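Local coordinates for uncharacterized DUF3829-like protein (Bacteroides thetaiotaomicron, PDB 3RH3), which is of unknown function but folds as an all-helical DUF3829-like protein and is probably made as a lipoprotein, at residues 30-35 with 94-99; 39-44 with 101-106; 124-129 with 183-188. All blocks are in the same frame, centred on the assembly; numbering follows the deposited sequence. Where two conformers were deposited one is given.

Overall arrangement
Three contacts within one all-helical chain show how the chemistry of a joint follows its place. Contacts 1 and 2 both use helix 79-111, first against the end of helix 10-32 and then against helix 35-46, and Phe99 and Val41 touch where they meet. Contact 1 lies at the surface and turns on an arginine gripping a helix-end carbonyl; contact 2, partly buried, is apolar and aromatic. Contact 3, also partly buried, sets helix 115-154 against the loop before helix 189-207 with stacked rings and a bridging water. Asn125 of helix 115-154 ties it to the others, bonding to Phe99 of contact 1 and Asn102 of contact 2.

Contact 1: residues 30-35 with 94-99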
# COMPACT_ATOMS: atom_id res chain seq x y z
N ARG A 30 -5.43 6.10 -1.38
CA ARG A 30 -6.21 5.20 -2.25
C ARG A 30 -6.88 6.00 -3.38
O ARG A 30 -7.11 5.46 -4.45
CB ARG A 30 -7.26 4.40 -1.45
N HIS A 31 -7.14 7.31 -3.15
CA HIS A 31 -7.78 8.15 -4.16
C HIS A 31 -6.79 8.82 -5.11
O HIS A 31 -7.09 8.91 -6.30
CB HIS A 31 -8.65 9.22 -3.48
CG HIS A 31 -9.53 10.00 -4.42
ND1 HIS A 31 -9.30 11.34 -4.69
CD2 HIS A 31 -10.62 9.59 -5.11
CE1 HIS A 31 -10.25 11.71 -5.54
NE2 HIS A 31 -11.07 10.69 -5.82
N VAL A 32 -5.63 9.30 -4.62
CA VAL A 32 -4.69 10.06 -5.45
C VAL A 32 -3.52 9.22 -5.99
O VAL A 32 -2.94 9.59 -7.02
CB VAL A 32 -4.16 11.34 -4.73
CG1 VAL A 32 -5.31 12.19 -4.20
CG2 VAL A 32 -3.17 11.00 -3.61
N ALA A 33 -3.13 8.14 -5.32
CA ALA A 33 -1.98 7.33 -5.75
C ALA A 33 -2.39 5.90 -5.99
O ALA A 33 -1.65 4.98 -5.62
CB ALA A 33 -0.88 7.40 -4.70
N ASN A 34 -3.56 5.70 -6.61
CA ASN A 34 -4.06 4.36 -6.90
C ASN A 34 -3.31 3.82 -8.13
O ASN A 34 -3.30 4.46 -9.19
CB ASN A 34 -5.57 4.39 -7.11
CG ASN A 34 -6.16 3.08 -7.53
OD1 ASN A 34 -6.63 2.92 -8.65
ND2 ASN A 34 -6.13 2.10 -6.65
N ALA A 35 -2.64 2.67 -7.97
CA ALA A 35 -1.86 2.01 -9.03
C ALA A 35 -2.68 1.73 -10.29
O ALA A 35 -2.16 1.90 -11.37
CB ALA A 35 -1.29 0.72 -8.52
N ASN A 94 3.79 16.33 -5.78
CA ASN A 94 4.66 16.94 -6.79
C ASN A 94 4.86 15.97 -7.97
O ASN A 94 4.66 16.34 -9.13
CB ASN A 94 6.00 17.35 -6.14
CG ASN A 94 7.16 17.67 -7.07
OD1 ASN A 94 8.28 17.17 -6.88
ND2 ASN A 94 6.95 18.54 -8.05
N VAL A 95 5.23 14.71 -7.68
CA VAL A 95 5.46 13.73 -8.75
C VAL A 95 4.10 13.36 -9.42
O VAL A 95 4.08 13.16 -10.62
CB VAL A 95 6.30 12.48 -8.36
CG1 VAL A 95 7.68 12.89 -7.84
CG2 VAL A 95 5.59 11.58 -7.36
N ARG A 96 2.97 13.40 -8.67
CA ARG A 96 1.64 13.13 -9.24
C ARG A 96 1.26 14.20 -10.26
O ARG A 96 0.75 13.87 -11.33
CB ARG A 96 0.58 13.03 -8.14
CG ARG A 96 -0.78 12.64 -8.68
CD ARG A 96 -1.79 12.60 -7.57
NE ARG A 96 -3.09 12.14 -8.05
CZ ARG A 96 -4.06 12.95 -8.44
NH1 ARG A 96 -3.90 14.27 -8.39
NH2 ARG A 96 -5.21 12.45 -8.87
N THR A 97 1.51 15.48 -9.92
CA THR A 97 1.22 16.62 -10.79
C THR A 97 2.05 16.51 -12.06
O THR A 97 1.48 16.65 -13.14
CB THR A 97 1.43 17.95 -10.04
OG1 THR A 97 0.56 17.97 -8.91
CG2 THR A 97 1.15 19.16 -10.91
N GLN A 98 3.38 16.23 -11.94
CA GLN A 98 4.29 16.04 -13.07
C GLN A 98 3.79 14.93 -13.99
O GLN A 98 3.80 15.09 -15.21
CB GLN A 98 5.71 15.69 -12.59
CG GLN A 98 6.57 16.87 -12.18
CD GLN A 98 7.94 16.41 -11.74
OE1 GLN A 98 8.28 16.42 -10.55
NE2 GLN A 98 8.76 15.97 -12.69
N PHE A 99 3.34 13.80 -13.39
CA PHE A 99 2.82 12.63 -14.11
C PHE A 99 1.61 13.00 -14.98
O PHE A 99 1.63 12.73 -16.19
CB PHE A 99 2.46 11.51 -13.12
CG PHE A 99 2.02 10.21 -13.77
CD1 PHE A 99 2.96 9.25 -14.13
CD2 PHE A 99 0.68 9.95 -14.00
CE1 PHE A 99 2.56 8.05 -14.73
CE2 PHE A 99 0.27 8.75 -14.59
CZ PHE A 99 1.22 7.81 -14.96
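Arg96 NE donates to the backbone carbonyl oxygen of Val32, the N-O distance being 2.8 Å, and this is the one hydrogen bond between 30-35 and 94-99. The donor lies in the carbonyl plane and meets a lone pair, with a C=O...N angle of 124°. The bond is nevertheless bent, with 139° at the hydrogen, and the oxygen stands somewhat out of the guanidinium plane. The side chain of Val32 uses its branch point here: CB sits over one face of the guanidinium, 3.6 Å from Arg96 NE, while the two methyls lead away from that face. Farther back along the arginine, CD comes within 3.3 Å of Val32 O, so the same oxygen meets both the N-H and the aliphatic stem.

Reach is a matter of torsion. Arg96 leaves its helix with CG anti to the backbone N (chi1 -175°) and runs on fully extended to NE, spanning the gap from helix 79-111. Its target closes helix 10-32: Ala33 is the first residue to leave helical geometry, and Asn34 is already the N-cap of helix 35-46, its OD1 reaching weakly to Asp37 N. The contact is therefore an arginine binding a carbonyl at a helix C-terminus, where the positive charge would probably suit the negative end of the helix dipole. An alanine in place of Arg96 removes the guanidinium, which would probably leave Val32 O without this partner at the helix end and uncover one side of Val32 CB.

The next carbonyl along, that of Ala33, is taken by Lys136 NZ from helix 115-154. Val32 also rests on Leu92 and Phe93 of helix 79-111, whereas the side chain of Arg96 touches Leu132 of helix 115-154.

Contact 2: residues 39-44 with 101-106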
# COMPACT_ATOMS: atom_id res chain seq x y z
N ASN A 39 -1.37 3.06 -13.73
CA ASN A 39 -1.02 2.03 -14.71
C ASN A 39 -1.91 2.11 -15.95
O ASN A 39 -1.40 1.85 -17.05
CB ASN A 39 -1.05 0.65 -14.09
CG ASN A 39 0.00 0.45 -13.01
OD1 ASN A 39 0.99 1.20 -12.90
ND2 ASN A 39 -0.19 -0.57 -12.18
N ALA A 40 -3.20 2.53 -15.81
CA ALA A 40 -4.13 2.72 -16.95
C ALA A 40 -3.62 3.84 -17.87
O ALA A 40 -3.67 3.71 -19.09
CB ALA A 40 -5.52 3.05 -16.45
N VAL A 41 -3.11 4.91 -17.26
CA VAL A 41 -2.55 6.06 -17.96
C VAL A 41 -1.28 5.62 -18.70
O VAL A 41 -1.14 5.92 -19.89
CB VAL A 41 -2.32 7.24 -16.98
CG1 VAL A 41 -1.41 8.31 -17.59
CG2 VAL A 41 -3.64 7.85 -16.54
N LEU A 42 -0.38 4.87 -18.02
CA LEU A 42 0.85 4.33 -18.63
C LEU A 42 0.50 3.42 -19.80
O LEU A 42 1.16 3.49 -20.84
CB LEU A 42 1.72 3.56 -17.60
CG LEU A 42 2.46 4.39 -16.54
CD1 LEU A 42 3.07 3.48 -15.48
CD2 LEU A 42 3.52 5.30 -17.18
N GLY A 43 -0.55 2.62 -19.62
CA GLY A 43 -1.08 1.72 -20.63
C GLY A 43 -1.53 2.47 -21.86
O GLY A 43 -1.17 2.10 -22.98
N TYR A 44 -2.26 3.60 -21.64
CA TYR A 44 -2.73 4.46 -22.73
C TYR A 44 -1.55 5.02 -23.52
O TYR A 44 -1.58 5.01 -24.75
CB TYR A 44 -3.61 5.60 -22.19
CG TYR A 44 -4.31 6.39 -23.29
CD1 TYR A 44 -3.68 7.47 -23.90
CD2 TYR A 44 -5.57 6.02 -23.74
CE1 TYR A 44 -4.30 8.18 -24.93
CE2 TYR A 44 -6.20 6.72 -24.77
CZ TYR A 44 -5.57 7.81 -25.35
OH TYR A 44 -6.19 8.49 -26.37
N ASP A 101 0.55 16.05 -15.78
CA ASP A 101 0.92 17.16 -16.68
C ASP A 101 1.55 16.58 -17.94
O ASP A 101 1.22 17.01 -19.05
CB ASP A 101 1.88 18.15 -16.00
N ASN A 102 2.47 15.60 -17.75
CA ASN A 102 3.16 14.90 -18.82
C ASN A 102 2.17 14.14 -19.68
O ASN A 102 2.33 14.13 -20.90
CB ASN A 102 4.22 13.96 -18.27
CG ASN A 102 5.49 14.62 -17.82
OD1 ASN A 102 5.79 15.76 -18.19
ND2 ASN A 102 6.30 13.90 -17.06
N PHE A 103 1.12 13.55 -19.06
CA PHE A 103 0.07 12.83 -19.78
C PHE A 103 -0.75 13.78 -20.66
O PHE A 103 -1.01 13.44 -21.81
CB PHE A 103 -0.85 12.05 -18.81
CG PHE A 103 -2.01 11.35 -19.49
CD1 PHE A 103 -1.80 10.44 -20.52
CD2 PHE A 103 -3.32 11.59 -19.08
CE1 PHE A 103 -2.87 9.79 -21.14
CE2 PHE A 103 -4.40 10.94 -19.71
CZ PHE A 103 -4.16 10.05 -20.73
N ASN A 104 -1.14 14.97 -20.14
CA ASN A 104 -1.90 15.95 -20.94
C ASN A 104 -1.02 16.54 -22.08
O ASN A 104 -1.55 16.80 -23.17
CB ASN A 104 -2.47 17.06 -20.05
CG ASN A 104 -3.70 16.63 -19.27
OD1 ASN A 104 -4.59 15.91 -19.76
ND2 ASN A 104 -3.81 17.11 -18.04
N LYS A 105 0.30 16.69 -21.83
CA LYS A 105 1.29 17.13 -22.82
C LYS A 105 1.43 16.06 -23.91
O LYS A 105 1.46 16.38 -25.10
CB LYS A 105 2.65 17.43 -22.16
N PHE A 106 1.43 14.77 -23.49
CA PHE A 106 1.51 13.59 -24.35
C PHE A 106 0.34 13.57 -25.38
O PHE A 106 0.59 13.28 -26.55
CB PHE A 106 1.53 12.30 -23.50
CG PHE A 106 1.40 11.00 -24.27
CD1 PHE A 106 2.53 10.34 -24.74
CD2 PHE A 106 0.15 10.44 -24.51
CE1 PHE A 106 2.41 9.14 -25.44
CE2 PHE A 106 0.03 9.25 -25.23
CZ PHE A 106 1.16 8.61 -25.70
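Val41 lays its CG1 methyl over one face of the Phe103 ring, 3.9 Å from the ring centroid and 23° off the normal, a CH-pi contact displaced toward the rim. The closest ring atoms are Phe103 CG and CD1, each 3.6 Å from Val41 CG1. The valine rotamer makes this possible: CG1 is anti to its own backbone N, which swings that methyl, and not CG2, onto the aromatic face. Phe103 likewise extends straight out, with CG anti to the backbone N (chi1 177°), carrying its ring across to helix 35-46.

One turn later Tyr44 comes to the edge of the same ring, its CD1 lying near the plane of Phe103 and 3.7 Å from Phe103 CE1. The two rings are nearly perpendicular, with centroids 5.8 Å apart. Both partners thus repeat at a spacing of three residues, Val41 with Tyr44 and Phe103 with Phe106, as expected for helices packed side by side. The local axes run in the same general direction, 26° apart and 11.2 Å at closest approach, and the large rings fill the distance between them.

Phe106 CE2 approaches the edge of the Tyr44 ring, 4.3 Å from Tyr44 CD1. Met45 packs against both phenylalanines, and Thr118 of helix 115-154 touches Phe106, whereas Tyr44 is on the solvent side.

Contact 3: residues 124-129 with 183-188; sequences ENYKLS and RKHAMD. With EDO (1,2-ethanediol), chain D.
Tyr126 and His185 stack face to face with almost exactly parallel planes, 2° apart and with centroids separated by 3.8 Å, although one ring comes from a helix and the other from a turn. Each ring lies over the centre of the other, and His185 CB adds a CH-pi contact over the same tyrosine face. His185 occupies the third position of a type II turn from Arg183 to Ala186 and has positive phi (75°), unusual for a residue with a side chain.

Away from the rings, a water donates two hydrogen bonds, to Ser129 OG at 2.6 Å and to Lys184 O at 2.9 Å. Ser129 OG in turn donates to Tyr126 O, also at 2.6 Å, within its own helix.

Glu46 of helix 35-46 accepts from Tyr126 OH and forms a salt bridge with Lys184 NZ. A 1,2-ethanediol, probably from the crystallisation liquor, takes a hydrogen bond from His185 N to its O2 at 3.1 Å, while its O1 lies at the imidazole edge, weakly bonded to ND1. With no direct hydrogen bond between 124-129 and 183-188, this joint depends on ring packing and one shared water rather than on direct polar bonds.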
# COMPACT_ATOMS: atom_id res chain seq x y z
N GLU A 124 9.60 9.40 -19.00
CA GLU A 124 9.50 10.21 -17.78
C GLU A 124 8.41 9.67 -16.85
O GLU A 124 8.66 9.50 -15.65
CB GLU A 124 9.23 11.68 -18.11
N ASN A 125 7.22 9.38 -17.41
CA ASN A 125 6.08 8.91 -16.64
C ASN A 125 6.29 7.53 -16.03
O ASN A 125 5.74 7.31 -14.95
CB ASN A 125 4.78 9.01 -17.43
CG ASN A 125 4.14 10.36 -17.18
OD1 ASN A 125 4.79 11.30 -16.73
ND2 ASN A 125 2.82 10.47 -17.35
N TYR A 126 7.16 6.66 -16.63
CA TYR A 126 7.53 5.37 -16.04
C TYR A 126 8.30 5.61 -14.73
O TYR A 126 7.98 5.00 -13.71
CB TYR A 126 8.40 4.54 -16.99
CG TYR A 126 7.70 3.82 -18.12
CD1 TYR A 126 6.50 3.14 -17.89
CD2 TYR A 126 8.30 3.70 -19.37
CE1 TYR A 126 5.89 2.41 -18.91
CE2 TYR A 126 7.70 2.96 -20.39
CZ TYR A 126 6.49 2.33 -20.16
OH TYR A 126 5.91 1.64 -21.17
N LYS A 127 9.31 6.51 -14.78
CA LYS A 127 10.11 6.88 -13.61
C LYS A 127 9.24 7.55 -12.53
O LYS A 127 9.35 7.21 -11.35
CB LYS A 127 11.27 7.80 -14.03
N LEU A 128 8.33 8.46 -12.94
CA LEU A 128 7.46 9.16 -11.99
C LEU A 128 6.47 8.23 -11.29
O LEU A 128 6.21 8.42 -10.11
CB LEU A 128 6.71 10.32 -12.66
CG LEU A 128 7.57 11.54 -13.04
CD1 LEU A 128 6.88 12.40 -14.05
CD2 LEU A 128 7.96 12.36 -11.82
N SER A 129 5.95 7.20 -12.00
CA SER A 129 5.01 6.24 -11.42
C SER A 129 5.66 5.44 -10.29
O SER A 129 5.00 5.13 -9.31
CB SER A 129 4.46 5.30 -12.50
OG SER A 129 5.47 4.49 -13.09
N ARG A 183 3.94 -1.83 -9.79
CA ARG A 183 4.78 -0.91 -10.53
C ARG A 183 4.99 -1.41 -11.95
O ARG A 183 5.93 -2.15 -12.24
CB ARG A 183 6.12 -0.70 -9.80
CG ARG A 183 5.94 -0.14 -8.41
CD ARG A 183 7.20 -0.18 -7.60
NE ARG A 183 6.90 0.33 -6.27
CZ ARG A 183 7.79 0.69 -5.36
NH1 ARG A 183 9.09 0.60 -5.62
NH2 ARG A 183 7.39 1.17 -4.19
N LYS A 184 4.06 -1.03 -12.82
CA LYS A 184 4.08 -1.35 -14.24
C LYS A 184 5.40 -0.86 -14.83
O LYS A 184 5.83 0.25 -14.54
CB LYS A 184 2.87 -0.68 -14.90
CG LYS A 184 2.76 -0.83 -16.38
CD LYS A 184 1.36 -0.43 -16.82
CE LYS A 184 1.33 -0.13 -18.29
NZ LYS A 184 1.54 -1.35 -19.11
N HIS A 185 6.09 -1.74 -15.58
CA HIS A 185 7.40 -1.52 -16.21
C HIS A 185 8.56 -1.57 -15.19
O HIS A 185 9.70 -1.32 -15.57
CB HIS A 185 7.43 -0.21 -16.99
CG HIS A 185 8.35 -0.21 -18.16
ND1 HIS A 185 8.01 -0.86 -19.33
CD2 HIS A 185 9.54 0.40 -18.32
CE1 HIS A 185 9.01 -0.63 -20.17
NE2 HIS A 185 9.96 0.13 -19.61
N ALA A 186 8.28 -1.92 -13.91
CA ALA A 186 9.32 -1.90 -12.88
C ALA A 186 8.97 -2.73 -11.64
O ALA A 186 9.30 -2.35 -10.53
CB ALA A 186 9.58 -0.45 -12.46
N MSE A 187 8.34 -3.89 -11.83
CA MSE A 187 8.00 -4.81 -10.73
C MSE A 187 9.27 -5.11 -9.90
O MSE A 187 10.28 -5.54 -10.45
CB MSE A 187 7.40 -6.09 -11.31
CG MSE A 187 6.79 -6.97 -10.24
SE MSE A 187 6.86 -8.78 -10.76
CE MSE A 187 8.81 -9.03 -10.61
N ASP A 188 9.25 -4.77 -8.64
CA ASP A 188 10.42 -4.87 -7.77
C ASP A 188 10.48 -6.22 -7.07
O ASP A 188 10.03 -6.34 -5.93
CB ASP A 188 10.39 -3.71 -6.75
CG ASP A 188 11.72 -3.37 -6.12
OD1 ASP A 188 12.64 -4.24 -6.13
OD2 ASP A 188 11.85 -2.25 -5.57
C1 EDO D . 4.22 -3.39 -19.02
O1 EDO D . 4.89 -2.13 -18.96
C2 EDO D . 3.89 -3.94 -17.63
O2 EDO D . 5.03 -4.34 -16.83
O HOH W 1 5.21 2.00 -12.34